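Chitin oligosaccahride binding protein NagB1 (PDB 7EHP) binds chitin oligosaccharides, probably N,N'-diacetylchitobiose and N,N',N''-triacetylchitotriose, as an extracellular solute-binding protein of Paenibacillus. Local coordinates at residues Ile306-Lys318 with Ala325-Ile338. Sequence-based numbering, arbitrary orientation.
Sequences IMYSEEMQKRQLK and AMKLSDLSGVHPVI
Q313 reaches from helix 310-320 to the start of the loop at A325, its OE1 accepting from two successive backbone amides. The bond from M326 N to Q313 OE1 is 3.1 Å, with M326 N 33° out of the Q313 carbonyl plane; that from A325 N to the same OE1 is weak. A chain bent at chi2 (-79°) brings OE1 to the loop, and NE2 donates to T115 O. Crossing Q313 at about a right angle, M326 lays SD 3.7 Å from Q313 CG and folds CE against Y308, where it lies 3.7 Å from CB. L328 covers the Q313 and K314 stems, CD2 4.0 Å from K314 CG. Further along, E310 swings CG to the far side from its own amide nitrogen (chi1 173°), and its extended chain places OE2 3.2 Å from S329 N, which meets it from above the carboxylate plane. K314 NZ takes the anti lone pair of OE2 at 2.8 Å, a salt bridge one helical turn on. A glutamine here removes the charge and would probably weaken both the hold on K314 and the grip on the S329 amide. L317 fits against V334 and I338, CD1 lying 4.0 Å from I338 CG2. The helix thus grips the returning chain at a buried amide pair, with A325's side chain about 8 Å from a bound NAG, and at the poorly ordered turn, where K314 balances E310's charge.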
loop_
_atom_site.group_PDB
_atom_site.type_symbol
_atom_site.label_atom_id
_atom_site.label_comp_id
_atom_site.label_asym_id
_atom_site.label_seq_id
_atom_site.Cartn_x
_atom_site.Cartn_y
_atom_site.Cartn_z
ATOM N N ILE A 306 12.146 -17.570 -9.336
ATOM C CA ILE A 306 11.152 -17.300 -10.368
ATOM C C ILE A 306 10.475 -15.946 -10.134
ATOM O O ILE A 306 10.419 -15.099 -11.036
ATOM C CB ILE A 306 10.136 -18.458 -10.429
ATOM C CG1 ILE A 306 10.867 -19.765 -10.759
ATOM C CG2 ILE A 306 9.057 -18.190 -11.464
ATOM C CD1 ILE A 306 10.224 -21.019 -10.170
ATOM N N MET A 307 9.964 -15.706 -8.921
ATOM C CA MET A 307 9.228 -14.460 -8.671
ATOM C C MET A 307 10.121 -13.236 -8.853
ATOM O O MET A 307 9.728 -12.249 -9.486
ATOM C CB MET A 307 8.627 -14.480 -7.264
ATOM C CG MET A 307 7.958 -13.163 -6.809
ATOM S SD MET A 307 6.532 -12.701 -7.817
ATOM C CE MET A 307 5.195 -13.471 -6.914
ATOM N N TYR A 308 11.330 -13.284 -8.313
ATOM C CA TYR A 308 12.215 -12.126 -8.314
ATOM C C TYR A 308 13.153 -12.212 -9.515
ATOM O O TYR A 308 14.371 -12.340 -9.408
ATOM C CB TYR A 308 12.958 -12.039 -6.991
ATOM C CG TYR A 308 12.003 -11.929 -5.834
ATOM C CD1 TYR A 308 11.414 -10.710 -5.522
ATOM C CD2 TYR A 308 11.685 -13.042 -5.057
ATOM C CE1 TYR A 308 10.514 -10.599 -4.476
ATOM C CE2 TYR A 308 10.789 -12.943 -4.007
ATOM C CZ TYR A 308 10.212 -11.714 -3.719
ATOM O OH TYR A 308 9.334 -11.593 -2.673
ATOM N N SER A 309 12.540 -12.119 -10.683
ATOM C CA SER A 309 13.235 -12.191 -11.952
ATOM C C SER A 309 12.722 -11.066 -12.829
ATOM O O SER A 309 11.616 -10.553 -12.632
ATOM C CB SER A 309 12.993 -13.536 -12.656
ATOM O OG SER A 309 11.643 -13.582 -13.124
ATOM N N GLU A 310 13.522 -10.706 -13.826
ATOM C CA GLU A 310 13.079 -9.662 -14.728
ATOM C C GLU A 310 11.864 -10.104 -15.524
ATOM O O GLU A 310 10.992 -9.272 -15.830
ATOM C CB GLU A 310 14.246 -9.209 -15.612
ATOM C CG GLU A 310 13.853 -8.244 -16.710
ATOM C CD GLU A 310 15.010 -7.388 -17.188
ATOM O OE1 GLU A 310 16.043 -7.329 -16.478
ATOM O OE2 GLU A 310 14.874 -6.774 -18.269
ATOM N N GLU A 311 11.752 -11.410 -15.801
ATOM C CA GLU A 311 10.577 -11.925 -16.501
ATOM C C GLU A 311 9.298 -11.643 -15.712
ATOM O O GLU A 311 8.311 -11.142 -16.257
ATOM C CB GLU A 311 10.716 -13.430 -16.752
ATOM C CG GLU A 311 9.385 -14.078 -17.149
ATOM C CD GLU A 311 9.407 -15.598 -17.156
ATOM O OE1 GLU A 311 10.394 -16.202 -16.680
ATOM O OE2 GLU A 311 8.422 -16.191 -17.630
ATOM N N MET A 312 9.291 -11.968 -14.425
ATOM C CA MET A 312 8.037 -11.816 -13.709
ATOM C C MET A 312 7.784 -10.352 -13.347
ATOM O O MET A 312 6.639 -9.892 -13.387
ATOM C CB MET A 312 8.028 -12.709 -12.474
ATOM C CG MET A 312 7.920 -14.200 -12.792
ATOM S SD MET A 312 6.387 -14.599 -13.646
ATOM C CE MET A 312 6.725 -16.214 -14.372
ATOM N N GLN A 313 8.847 -9.606 -13.016
ATOM C CA GLN A 313 8.719 -8.173 -12.764
ATOM C C GLN A 313 8.136 -7.448 -13.970
ATOM O O GLN A 313 7.245 -6.598 -13.828
ATOM C CB GLN A 313 10.083 -7.587 -12.401
ATOM C CG GLN A 313 10.580 -8.004 -11.042
ATOM C CD GLN A 313 9.935 -7.209 -9.917
ATOM O OE1 GLN A 313 10.311 -6.059 -9.659
ATOM N NE2 GLN A 313 8.964 -7.815 -9.241
ATOM N N LYS A 314 8.634 -7.760 -15.172
ATOM C CA LYS A 314 8.077 -7.134 -16.375
ATOM C C LYS A 314 6.643 -7.578 -16.621
ATOM O O LYS A 314 5.792 -6.766 -17.016
ATOM C CB LYS A 314 8.928 -7.466 -17.601
ATOM C CG LYS A 314 10.168 -6.612 -17.779
ATOM C CD LYS A 314 10.976 -7.102 -18.981
ATOM C CE LYS A 314 11.920 -6.039 -19.498
ATOM N NZ LYS A 314 12.977 -6.647 -20.348
ATOM N N ARG A 315 6.361 -8.867 -16.403
ATOM C CA ARG A 315 5.026 -9.396 -16.661
ATOM C C ARG A 315 3.973 -8.655 -15.835
ATOM O O ARG A 315 2.947 -8.203 -16.366
ATOM C CB ARG A 315 5.008 -10.897 -16.365
ATOM C CG ARG A 315 3.620 -11.519 -16.420
ATOM C CD ARG A 315 3.677 -13.040 -16.473
ATOM N NE ARG A 315 2.348 -13.637 -16.284
ATOM C CZ ARG A 315 2.126 -14.940 -16.130
ATOM N NH1 ARG A 315 3.151 -15.792 -16.160
ATOM N NH2 ARG A 315 0.888 -15.396 -15.957
ATOM N N GLN A 316 4.212 -8.511 -14.532
ATOM C CA GLN A 316 3.213 -7.878 -13.681
ATOM C C GLN A 316 3.116 -6.392 -13.977
ATOM O O GLN A 316 2.058 -5.786 -13.775
ATOM C CB GLN A 316 3.531 -8.128 -12.209
ATOM C CG GLN A 316 4.827 -7.474 -11.762
ATOM C CD GLN A 316 5.040 -7.576 -10.272
ATOM O OE1 GLN A 316 4.496 -8.473 -9.620
ATOM N NE2 GLN A 316 5.834 -6.651 -9.717
ATOM N N LEU A 317 4.194 -5.793 -14.490
ATOM C CA LEU A 317 4.121 -4.400 -14.920
ATOM C C LEU A 317 3.244 -4.265 -16.158
ATOM O O LEU A 317 2.340 -3.422 -16.208
ATOM C CB LEU A 317 5.526 -3.857 -15.196
ATOM C CG LEU A 317 5.538 -2.466 -15.835
ATOM C CD1 LEU A 317 4.916 -1.448 -14.866
ATOM C CD2 LEU A 317 6.948 -2.035 -16.226
ATOM N N LYS A 318 3.497 -5.110 -17.161
ATOM C CA LYS A 318 2.774 -5.064 -18.427
ATOM C C LYS A 318 1.321 -5.477 -18.250
ATOM O O LYS A 318 0.417 -4.849 -18.815
ATOM C CB LYS A 318 3.477 -5.979 -19.432
ATOM C CG LYS A 318 2.926 -5.997 -20.855
ATOM C CD LYS A 318 3.507 -7.193 -21.616
ATOM C CE LYS A 318 3.161 -7.190 -23.096
ATOM N NZ LYS A 318 3.752 -8.387 -23.783
ATOM N N ALA A 325 9.939 -3.703 -8.166
ATOM C CA ALA A 325 10.808 -3.509 -7.021
ATOM C C ALA A 325 12.282 -3.726 -7.356
ATOM O O ALA A 325 13.138 -3.309 -6.565
ATOM C CB ALA A 325 10.399 -4.436 -5.871
ATOM N N MET A 326 12.605 -4.345 -8.495
ATOM C CA MET A 326 13.994 -4.608 -8.874
ATOM C C MET A 326 14.438 -3.729 -10.042
ATOM O O MET A 326 13.636 -3.053 -10.694
ATOM C CB MET A 326 14.211 -6.100 -9.206
ATOM C CG MET A 326 13.459 -7.084 -8.299
ATOM S SD MET A 326 13.444 -8.820 -8.827
ATOM C CE MET A 326 15.069 -9.358 -8.363
ATOM N N LYS A 327 15.746 -3.725 -10.285
ATOM C CA LYS A 327 16.310 -2.995 -11.416
ATOM C C LYS A 327 16.029 -3.748 -12.712
ATOM O O LYS A 327 16.301 -4.948 -12.807
ATOM C CB LYS A 327 17.817 -2.793 -11.236
ATOM C CG LYS A 327 18.224 -2.153 -9.908
ATOM C CD LYS A 327 19.397 -1.175 -10.085
ATOM C CE LYS A 327 19.932 -0.627 -8.751
ATOM N NZ LYS A 327 20.742 -1.624 -7.981
ATOM N N LEU A 328 15.486 -3.044 -13.710
ATOM C CA LEU A 328 15.068 -3.633 -14.977
ATOM C C LEU A 328 15.933 -3.144 -16.136
ATOM O O LEU A 328 16.501 -2.047 -16.094
ATOM C CB LEU A 328 13.602 -3.309 -15.282
ATOM C CG LEU A 328 12.547 -4.308 -14.802
ATOM C CD1 LEU A 328 12.652 -4.542 -13.315
ATOM C CD2 LEU A 328 11.176 -3.789 -15.135
ATOM N N SER A 329 16.005 -3.974 -17.187
ATOM C CA SER A 329 16.797 -3.651 -18.375
ATOM C C SER A 329 16.010 -2.790 -19.354
ATOM O O SER A 329 16.552 -1.823 -19.906
ATOM C CB SER A 329 17.264 -4.933 -19.082
ATOM O OG SER A 329 18.243 -5.653 -18.342
ATOM N N ASP A 330 14.734 -3.118 -19.571
ATOM C CA ASP A 330 13.947 -2.527 -20.646
ATOM C C ASP A 330 12.842 -1.624 -20.113
ATOM O O ASP A 330 12.871 -0.413 -20.358
ATOM C CB ASP A 330 13.381 -3.654 -21.529
ATOM C CG ASP A 330 12.870 -3.162 -22.870
ATOM O OD1 ASP A 330 12.366 -2.026 -22.940
ATOM O OD2 ASP A 330 13.000 -3.911 -23.865
ATOM N N LEU A 331 11.854 -2.184 -19.404
ATOM C CA LEU A 331 10.807 -1.420 -18.717
ATOM C C LEU A 331 10.039 -0.470 -19.644
ATOM O O LEU A 331 9.246 0.358 -19.180
ATOM C CB LEU A 331 11.424 -0.665 -17.519
ATOM C CG LEU A 331 10.623 0.239 -16.562
ATOM C CD1 LEU A 331 10.991 -0.007 -15.106
ATOM C CD2 LEU A 331 10.839 1.712 -16.897
ATOM N N SER A 332 10.218 -0.603 -20.955
ATOM C CA SER A 332 9.649 0.344 -21.902
ATOM C C SER A 332 8.317 -0.150 -22.457
ATOM O O SER A 332 8.072 -1.354 -22.568
ATOM C CB SER A 332 10.619 0.602 -23.056
ATOM O OG SER A 332 11.094 -0.620 -23.586
ATOM N N GLY A 333 7.460 0.808 -22.816
ATOM C CA GLY A 333 6.184 0.524 -23.446
ATOM C C GLY A 333 5.088 0.191 -22.459
ATOM O O GLY A 333 4.867 -0.987 -22.165
ATOM N N VAL A 334 4.392 1.210 -21.943
ATOM C CA VAL A 334 3.381 1.039 -20.900
ATOM C C VAL A 334 2.339 2.149 -20.989
ATOM O O VAL A 334 2.544 3.185 -21.626
ATOM C CB VAL A 334 3.990 1.041 -19.480
ATOM C CG1 VAL A 334 4.732 -0.272 -19.186
ATOM C CG2 VAL A 334 4.892 2.258 -19.299
ATOM N N HIS A 335 1.234 1.933 -20.284
ATOM C CA HIS A 335 0.120 2.863 -20.224
ATOM C C HIS A 335 0.565 4.249 -19.739
ATOM O O HIS A 335 1.501 4.369 -18.936
ATOM C CB HIS A 335 -0.943 2.268 -19.303
ATOM C CG HIS A 335 -2.227 3.028 -19.283
ATOM N ND1 HIS A 335 -3.406 2.500 -19.761
ATOM C CD2 HIS A 335 -2.535 4.249 -18.783
ATOM C CE1 HIS A 335 -4.371 3.392 -19.614
ATOM N NE2 HIS A 335 -3.871 4.458 -19.015
ATOM N N PRO A 336 -0.070 5.319 -20.243
ATOM C CA PRO A 336 0.220 6.669 -19.727
ATOM C C PRO A 336 0.165 6.790 -18.214
ATOM O O PRO A 336 1.048 7.426 -17.624
ATOM C CB PRO A 336 -0.872 7.515 -20.397
ATOM C CG PRO A 336 -1.088 6.826 -21.692
ATOM C CD PRO A 336 -1.056 5.372 -21.342
ATOM N N VAL A 337 -0.855 6.211 -17.567
ATOM C CA VAL A 337 -0.969 6.315 -16.114
ATOM C C VAL A 337 0.283 5.776 -15.457
ATOM O O VAL A 337 0.672 6.232 -14.376
ATOM C CB VAL A 337 -2.221 5.582 -15.591
ATOM C CG1 VAL A 337 -1.994 4.072 -15.566
ATOM C CG2 VAL A 337 -2.582 6.085 -14.200
ATOM N N ILE A 338 0.953 4.824 -16.111
ATOM C CA ILE A 338 2.173 4.260 -15.556
ATOM C C ILE A 338 3.335 5.231 -15.709
ATOM O O ILE A 338 4.133 5.387 -14.780
ATOM C CB ILE A 338 2.485 2.896 -16.199
ATOM C CG1 ILE A 338 1.320 1.916 -16.010
ATOM C CG2 ILE A 338 3.765 2.315 -15.601
ATOM C CD1 ILE A 338 0.920 1.668 -14.575
#